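Local coordinates for protein aspartate-semialdehyde dehydrogenase (Candida albicans, PDB 3HSK) that catalyses the NADPH-dependent reductive dephosphorylation of 4-phospho-L-aspartate to its semialdehyde, the second step toward methionine and threonine, at residues F188-L199 and G271-N282. Sequence-based numbering, arbitrary orientation.
Sequences FGPIDALTTTTL and GHTECISLRFAN
The F280 ring lies between F188 and L278. F188 CB sits over one face, 3.9 Å from the centroid of the F280 ring, and L278 CD1 covers the opposite face. At the F280 edge are the carbonyl oxygens of G189 and P190. The F188 ring turns its own edge toward the F280 face, an offset edge-to-face pair with planes at 61°. I191 CG1 packs 3.7 Å from F280 CD2.

The R279 guanidinium has A193 CB over one face and D192 at its edge. R279 NE donates to D192 OD1 at 3.1 Å in a nearly straight hydrogen bond (175°), part of a salt bridge. The bond lies in the guanidinium plane but well out of the carboxylate plane. R279 NH2 adds a weak bond to D192 OD2. The R279 chain leaves the backbone extended and bends at chi3 (68°), which brings NE back to the carboxylate. A water joins D192 OD2 to F280 O.

Set anti to the backbone N, T196 OG1 donates to E274 OE1 at 3.0 Å, on the anti lone pair. T198 CG2 runs beside E274 CG. L177 of helix 172-188 covers E274 and I276. On the face carrying A193, T195 and S277, L348 of the second subunit packs on A193 and T195.

Strands 191-199 and 273-280 are antiparallel neighbours, with backbone bonds such as T197 N to C275 O at 3.0 Å. A beta bulge shifts the register between I191 and A193. H272, the predicted proton acceptor, lies just before strand 273-280, near C172. The pair belongs to the mixed sheet of the semialdehyde dehydrogenase dimerisation domain.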
ATOM      1  N   PHE A 188       7.400  -2.720 -25.281  1.00 43.92           N
ATOM      2  CA  PHE A 188       8.755  -2.869 -24.732  1.00 43.12           C
ATOM      3  C   PHE A 188       9.161  -4.287 -24.346  1.00 43.02           C
ATOM      4  O   PHE A 188      10.250  -4.491 -23.798  1.00 43.06           O
ATOM      5  CB  PHE A 188       8.963  -1.932 -23.533  1.00 42.93           C
ATOM      6  CG  PHE A 188       8.510  -0.526 -23.775  1.00 42.45           C
ATOM      7  CD1 PHE A 188       9.245   0.327 -24.602  1.00 41.91           C
ATOM      8  CD2 PHE A 188       7.350  -0.048 -23.173  1.00 41.13           C
ATOM      9  CE1 PHE A 188       8.824   1.635 -24.831  1.00 41.01           C
ATOM     10  CE2 PHE A 188       6.921   1.258 -23.390  1.00 41.32           C
ATOM     11  CZ  PHE A 188       7.658   2.103 -24.220  1.00 42.44           C
ATOM     12  N   GLY A 189       8.302  -5.263 -24.622  1.00 42.88           N
ATOM     13  CA  GLY A 189       8.645  -6.664 -24.365  1.00 43.13           C
ATOM     14  C   GLY A 189       8.409  -7.125 -22.936  1.00 43.25           C
ATOM     15  O   GLY A 189       8.010  -6.331 -22.080  1.00 43.31           O
ATOM     16  N   PRO A 190       8.682  -8.412 -22.658  1.00 43.31           N
ATOM     17  CA  PRO A 190       8.309  -9.038 -21.384  1.00 43.21           C
ATOM     18  C   PRO A 190       8.773  -8.303 -20.122  1.00 43.03           C
ATOM     19  O   PRO A 190       9.830  -7.657 -20.110  1.00 43.24           O
ATOM     20  CB  PRO A 190       8.954 -10.435 -21.456  1.00 43.29           C
ATOM     21  CG  PRO A 190       9.870 -10.415 -22.643  1.00 43.60           C
ATOM     22  CD  PRO A 190       9.360  -9.360 -23.565  1.00 43.51           C
ATOM     23  N   ILE A 191       7.957  -8.410 -19.077  1.00 42.46           N
ATOM     24  CA  ILE A 191       8.278  -7.909 -17.750  1.00 41.84           C
ATOM     25  C   ILE A 191       8.678  -9.113 -16.903  1.00 41.44           C
ATOM     26  O   ILE A 191       7.908 -10.067 -16.768  1.00 41.55           O
ATOM     27  CB  ILE A 191       7.065  -7.148 -17.141  1.00 41.99           C
ATOM     28  CG1 ILE A 191       6.945  -5.760 -17.782  1.00 42.07           C
ATOM     29  CG2 ILE A 191       7.163  -7.049 -15.610  1.00 41.93           C
ATOM     30  CD1 ILE A 191       5.596  -5.093 -17.589  1.00 42.34           C
ATOM     31  N   ASP A 192       9.889  -9.076 -16.355  1.00 40.75           N
ATOM     32  CA  ASP A 192      10.410 -10.200 -15.589  1.00 40.43           C
ATOM     33  C   ASP A 192      10.272 -10.021 -14.074  1.00 40.04           C
ATOM     34  O   ASP A 192      10.470 -10.969 -13.322  1.00 39.69           O
ATOM     35  CB  ASP A 192      11.866 -10.506 -15.980  1.00 40.64           C
ATOM     36  CG  ASP A 192      12.831  -9.375 -15.638  1.00 41.85           C
ATOM     37  OD1 ASP A 192      12.386  -8.236 -15.357  1.00 42.55           O
ATOM     38  OD2 ASP A 192      14.055  -9.636 -15.656  1.00 44.07           O
ATOM     39  N   ALA A 193       9.939  -8.805 -13.637  1.00 39.61           N
ATOM     40  CA  ALA A 193       9.780  -8.514 -12.208  1.00 39.17           C
ATOM     41  C   ALA A 193       8.619  -7.559 -11.963  1.00 38.95           C
ATOM     42  O   ALA A 193       8.498  -6.531 -12.636  1.00 38.77           O
ATOM     43  CB  ALA A 193      11.067  -7.957 -11.630  1.00 39.16           C
ATOM     44  N   LEU A 194       7.769  -7.907 -10.993  1.00 38.53           N
ATOM     45  CA  LEU A 194       6.537  -7.170 -10.731  1.00 38.14           C
ATOM     46  C   LEU A 194       6.119  -7.211  -9.258  1.00 37.72           C
ATOM     47  O   LEU A 194       5.958  -8.292  -8.681  1.00 37.42           O
ATOM     48  CB  LEU A 194       5.414  -7.724 -11.625  1.00 38.48           C
ATOM     49  CG  LEU A 194       3.983  -7.186 -11.530  1.00 39.04           C
ATOM     50  CD1 LEU A 194       3.891  -5.723 -11.959  1.00 38.70           C
ATOM     51  CD2 LEU A 194       3.051  -8.057 -12.365  1.00 38.35           C
ATOM     52  N   THR A 195       5.954  -6.033  -8.653  1.00 37.20           N
ATOM     53  CA  THR A 195       5.379  -5.933  -7.303  1.00 36.66           C
ATOM     54  C   THR A 195       4.087  -5.139  -7.334  1.00 36.36           C
ATOM     55  O   THR A 195       3.866  -4.326  -8.240  1.00 36.21           O
ATOM     56  CB  THR A 195       6.302  -5.234  -6.267  1.00 36.98           C
ATOM     57  OG1 THR A 195       6.155  -3.809  -6.374  1.00 36.62           O
ATOM     58  CG2 THR A 195       7.762  -5.642  -6.424  1.00 36.09           C
ATOM     59  N   THR A 196       3.242  -5.389  -6.335  1.00 35.74           N
ATOM     60  CA  THR A 196       2.026  -4.623  -6.107  1.00 35.02           C
ATOM     61  C   THR A 196       1.616  -4.678  -4.634  1.00 34.94           C
ATOM     62  O   THR A 196       1.548  -5.756  -4.028  1.00 34.41           O
ATOM     63  CB  THR A 196       0.855  -5.079  -7.009  1.00 35.10           C
ATOM     64  OG1 THR A 196      -0.253  -4.186  -6.839  1.00 35.12           O
ATOM     65  CG2 THR A 196       0.408  -6.506  -6.693  1.00 34.32           C
ATOM     66  N   THR A 197       1.386  -3.502  -4.057  1.00 34.56           N
ATOM     67  CA  THR A 197       0.720  -3.411  -2.771  1.00 34.35           C
ATOM     68  C   THR A 197      -0.650  -2.797  -3.017  1.00 34.31           C
ATOM     69  O   THR A 197      -0.758  -1.680  -3.537  1.00 33.70           O
ATOM     70  CB  THR A 197       1.509  -2.580  -1.753  1.00 34.33           C
ATOM     71  OG1 THR A 197       2.790  -3.183  -1.536  1.00 35.04           O
ATOM     72  CG2 THR A 197       0.771  -2.519  -0.425  1.00 33.56           C
ATOM     73  N   THR A 198      -1.695  -3.536  -2.651  1.00 34.20           N
ATOM     74  CA  THR A 198      -3.045  -3.063  -2.897  1.00 34.61           C
ATOM     75  C   THR A 198      -3.647  -2.327  -1.695  1.00 35.26           C
ATOM     76  O   THR A 198      -3.314  -2.589  -0.538  1.00 35.11           O
ATOM     77  CB  THR A 198      -3.986  -4.183  -3.370  1.00 34.68           C
ATOM     78  OG1 THR A 198      -4.400  -4.975  -2.249  1.00 34.51           O
ATOM     79  CG2 THR A 198      -3.302  -5.078  -4.425  1.00 34.50           C
ATOM     80  N   LEU A 199      -4.520  -1.382  -2.006  1.00 36.01           N
ATOM     81  CA  LEU A 199      -5.322  -0.694  -1.027  1.00 36.74           C
ATOM     82  C   LEU A 199      -6.753  -0.899  -1.497  1.00 37.20           C
ATOM     83  O   LEU A 199      -7.259  -0.138  -2.317  1.00 37.01           O
ATOM     84  CB  LEU A 199      -4.939   0.792  -0.971  1.00 36.76           C
ATOM     85  CG  LEU A 199      -3.556   1.160  -0.413  1.00 36.94           C
ATOM     86  CD1 LEU A 199      -2.468   1.041  -1.462  1.00 38.21           C
ATOM     87  CD2 LEU A 199      -3.562   2.573   0.131  1.00 38.42           C
ATOM     88  N   GLY A 271     -13.393   1.548  -5.215  1.00 40.13           N
ATOM     89  CA  GLY A 271     -12.210   1.818  -6.035  1.00 39.50           C
ATOM     90  C   GLY A 271     -10.941   1.256  -5.434  1.00 39.31           C
ATOM     91  O   GLY A 271     -10.484   1.743  -4.398  1.00 39.88           O
ATOM     92  N   HIS A 272     -10.372   0.233  -6.073  1.00 38.60           N
ATOM     93  CA  HIS A 272      -9.123  -0.372  -5.600  1.00 37.99           C
ATOM     94  C   HIS A 272      -7.922   0.408  -6.114  1.00 37.32           C
ATOM     95  O   HIS A 272      -7.845   0.731  -7.296  1.00 37.04           O
ATOM     96  CB  HIS A 272      -8.989  -1.835  -6.043  1.00 38.37           C
ATOM     97  CG  HIS A 272     -10.108  -2.725  -5.589  1.00 39.97           C
ATOM     98  ND1 HIS A 272     -10.612  -3.740  -6.376  1.00 41.58           N
ATOM     99  CD2 HIS A 272     -10.820  -2.754  -4.439  1.00 40.29           C
ATOM    100  CE1 HIS A 272     -11.585  -4.356  -5.729  1.00 41.14           C
ATOM    101  NE2 HIS A 272     -11.732  -3.777  -4.552  1.00 41.95           N
ATOM    102  N   THR A 273      -6.990   0.690  -5.212  1.00 36.29           N
ATOM    103  CA  THR A 273      -5.732   1.340  -5.541  1.00 35.23           C
ATOM    104  C   THR A 273      -4.616   0.298  -5.443  1.00 34.96           C
ATOM    105  O   THR A 273      -4.616  -0.536  -4.532  1.00 34.70           O
ATOM    106  CB  THR A 273      -5.445   2.535  -4.593  1.00 35.06           C
ATOM    107  OG1 THR A 273      -6.509   3.494  -4.686  1.00 34.82           O
ATOM    108  CG2 THR A 273      -4.126   3.235  -4.949  1.00 34.71           C
ATOM    109  N   GLU A 274      -3.685   0.332  -6.397  1.00 34.14           N
ATOM    110  CA  GLU A 274      -2.523  -0.547  -6.375  1.00 33.76           C
ATOM    111  C   GLU A 274      -1.261   0.270  -6.625  1.00 33.73           C
ATOM    112  O   GLU A 274      -1.171   1.010  -7.612  1.00 33.57           O
ATOM    113  CB  GLU A 274      -2.651  -1.680  -7.411  1.00 33.52           C
ATOM    114  CG  GLU A 274      -3.914  -2.519  -7.250  1.00 33.55           C
ATOM    115  CD  GLU A 274      -3.933  -3.781  -8.097  1.00 33.94           C
ATOM    116  OE1 GLU A 274      -2.883  -4.444  -8.262  1.00 33.47           O
ATOM    117  OE2 GLU A 274      -5.029  -4.120  -8.581  1.00 34.80           O
ATOM    118  N   CYS A 275      -0.309   0.138  -5.711  1.00 33.80           N
ATOM    119  CA  CYS A 275       1.001   0.746  -5.829  1.00 34.40           C
ATOM    120  C   CYS A 275       1.929  -0.295  -6.429  1.00 35.04           C
ATOM    121  O   CYS A 275       2.326  -1.257  -5.752  1.00 35.39           O
ATOM    122  CB  CYS A 275       1.495   1.212  -4.458  1.00 34.27           C
ATOM    123  SG  CYS A 275       0.510   2.582  -3.792  1.00 33.78           S
ATOM    124  N   ILE A 276       2.250  -0.122  -7.710  1.00 35.22           N
ATOM    125  CA  ILE A 276       2.977  -1.162  -8.439  1.00 35.47           C
ATOM    126  C   ILE A 276       4.396  -0.767  -8.833  1.00 36.01           C
ATOM    127  O   ILE A 276       4.719   0.421  -8.946  1.00 35.82           O
ATOM    128  CB  ILE A 276       2.173  -1.708  -9.669  1.00 35.55           C
ATOM    129  CG1 ILE A 276       2.256  -0.755 -10.870  1.00 35.18           C
ATOM    130  CG2 ILE A 276       0.715  -2.012  -9.274  1.00 34.58           C
ATOM    131  CD1 ILE A 276       1.864  -1.397 -12.207  1.00 35.12           C
ATOM    132  N   SER A 277       5.229  -1.789  -9.024  1.00 36.48           N
ATOM    133  CA  SER A 277       6.614  -1.640  -9.447  1.00 36.94           C
ATOM    134  C   SER A 277       6.838  -2.656 -10.563  1.00 36.92           C
ATOM    135  O   SER A 277       6.298  -3.771 -10.498  1.00 36.76           O
ATOM    136  CB  SER A 277       7.537  -1.965  -8.278  1.00 37.03           C
ATOM    137  OG  SER A 277       8.716  -1.201  -8.329  1.00 39.03           O
ATOM    138  N   LEU A 278       7.622  -2.281 -11.577  1.00 36.70           N
ATOM    139  CA  LEU A 278       7.922  -3.191 -12.693  1.00 36.88           C
ATOM    140  C   LEU A 278       9.329  -3.023 -13.302  1.00 37.22           C
ATOM    141  O   LEU A 278       9.911  -1.928 -13.280  1.00 37.02           O
ATOM    142  CB  LEU A 278       6.849  -3.082 -13.785  1.00 36.60           C
ATOM    143  CG  LEU A 278       6.764  -1.793 -14.609  1.00 36.56           C
ATOM    144  CD1 LEU A 278       7.682  -1.847 -15.834  1.00 35.71           C
ATOM    145  CD2 LEU A 278       5.334  -1.555 -15.033  1.00 36.18           C
ATOM    146  N   ARG A 279       9.852  -4.124 -13.841  1.00 37.41           N
ATOM    147  CA  ARG A 279      11.121  -4.147 -14.569  1.00 37.72           C
ATOM    148  C   ARG A 279      10.956  -4.900 -15.887  1.00 37.79           C
ATOM    149  O   ARG A 279      10.326  -5.960 -15.921  1.00 37.56           O
ATOM    150  CB  ARG A 279      12.204  -4.833 -13.739  1.00 37.77           C
ATOM    151  CG  ARG A 279      13.572  -4.851 -14.404  1.00 38.36           C
ATOM    152  CD  ARG A 279      14.598  -5.521 -13.532  1.00 39.58           C
ATOM    153  NE  ARG A 279      14.343  -6.953 -13.390  1.00 42.54           N
ATOM    154  CZ  ARG A 279      14.848  -7.706 -12.414  1.00 44.35           C
ATOM    155  NH1 ARG A 279      15.628  -7.161 -11.482  1.00 44.78           N
ATOM    156  NH2 ARG A 279      14.567  -9.002 -12.363  1.00 44.87           N
ATOM    157  N   PHE A 280      11.526  -4.352 -16.959  1.00 37.80           N
ATOM    158  CA  PHE A 280      11.559  -5.035 -18.256  1.00 37.97           C
ATOM    159  C   PHE A 280      12.738  -6.001 -18.369  1.00 38.76           C
ATOM    160  O   PHE A 280      13.822  -5.741 -17.840  1.00 38.70           O
ATOM    161  CB  PHE A 280      11.583  -4.028 -19.410  1.00 37.24           C
ATOM    162  CG  PHE A 280      10.316  -3.220 -19.539  1.00 35.98           C
ATOM    163  CD1 PHE A 280      10.279  -1.893 -19.126  1.00 34.27           C
ATOM    164  CD2 PHE A 280       9.157  -3.792 -20.069  1.00 34.40           C
ATOM    165  CE1 PHE A 280       9.114  -1.140 -19.246  1.00 33.49           C
ATOM    166  CE2 PHE A 280       7.987  -3.050 -20.193  1.00 32.69           C
ATOM    167  CZ  PHE A 280       7.966  -1.720 -19.779  1.00 33.82           C
ATOM    168  N   ALA A 281      12.504  -7.123 -19.054  1.00 39.78           N
ATOM    169  CA  ALA A 281      13.554  -8.112 -19.335  1.00 40.63           C
ATOM    170  C   ALA A 281      14.596  -7.565 -20.321  1.00 41.34           C
ATOM    171  O   ALA A 281      15.796  -7.832 -20.181  1.00 41.37           O
ATOM    172  CB  ALA A 281      12.942  -9.404 -19.867  1.00 40.11           C
ATOM    173  N   ASN A 282      14.125  -6.796 -21.304  1.00 42.07           N
ATOM    174  CA  ASN A 282      14.991  -6.242 -22.346  1.00 43.24           C
ATOM    175  C   ASN A 282      15.522  -4.874 -21.961  1.00 43.56           C
ATOM    176  O   ASN A 282      14.770  -4.023 -21.484  1.00 43.95           O
ATOM    177  CB  ASN A 282      14.248  -6.140 -23.685  1.00 43.36           C
ATOM    178  CG  ASN A 282      13.696  -7.474 -24.157  1.00 44.73           C
ATOM    179  OD1 ASN A 282      14.265  -8.535 -23.883  1.00 45.56           O
ATOM    180  ND2 ASN A 282      12.577  -7.424 -24.874  1.00 45.49           N
TER
HETATM  181  O   HOH W   1      11.347  -6.140 -22.057  1.00 40.00           O
HETATM  182  O   HOH W   2      15.751  -7.557 -16.157  1.00 48.16           O
HETATM  183  O   HOH W   3       4.637  -2.251  -4.851  1.00 37.24           O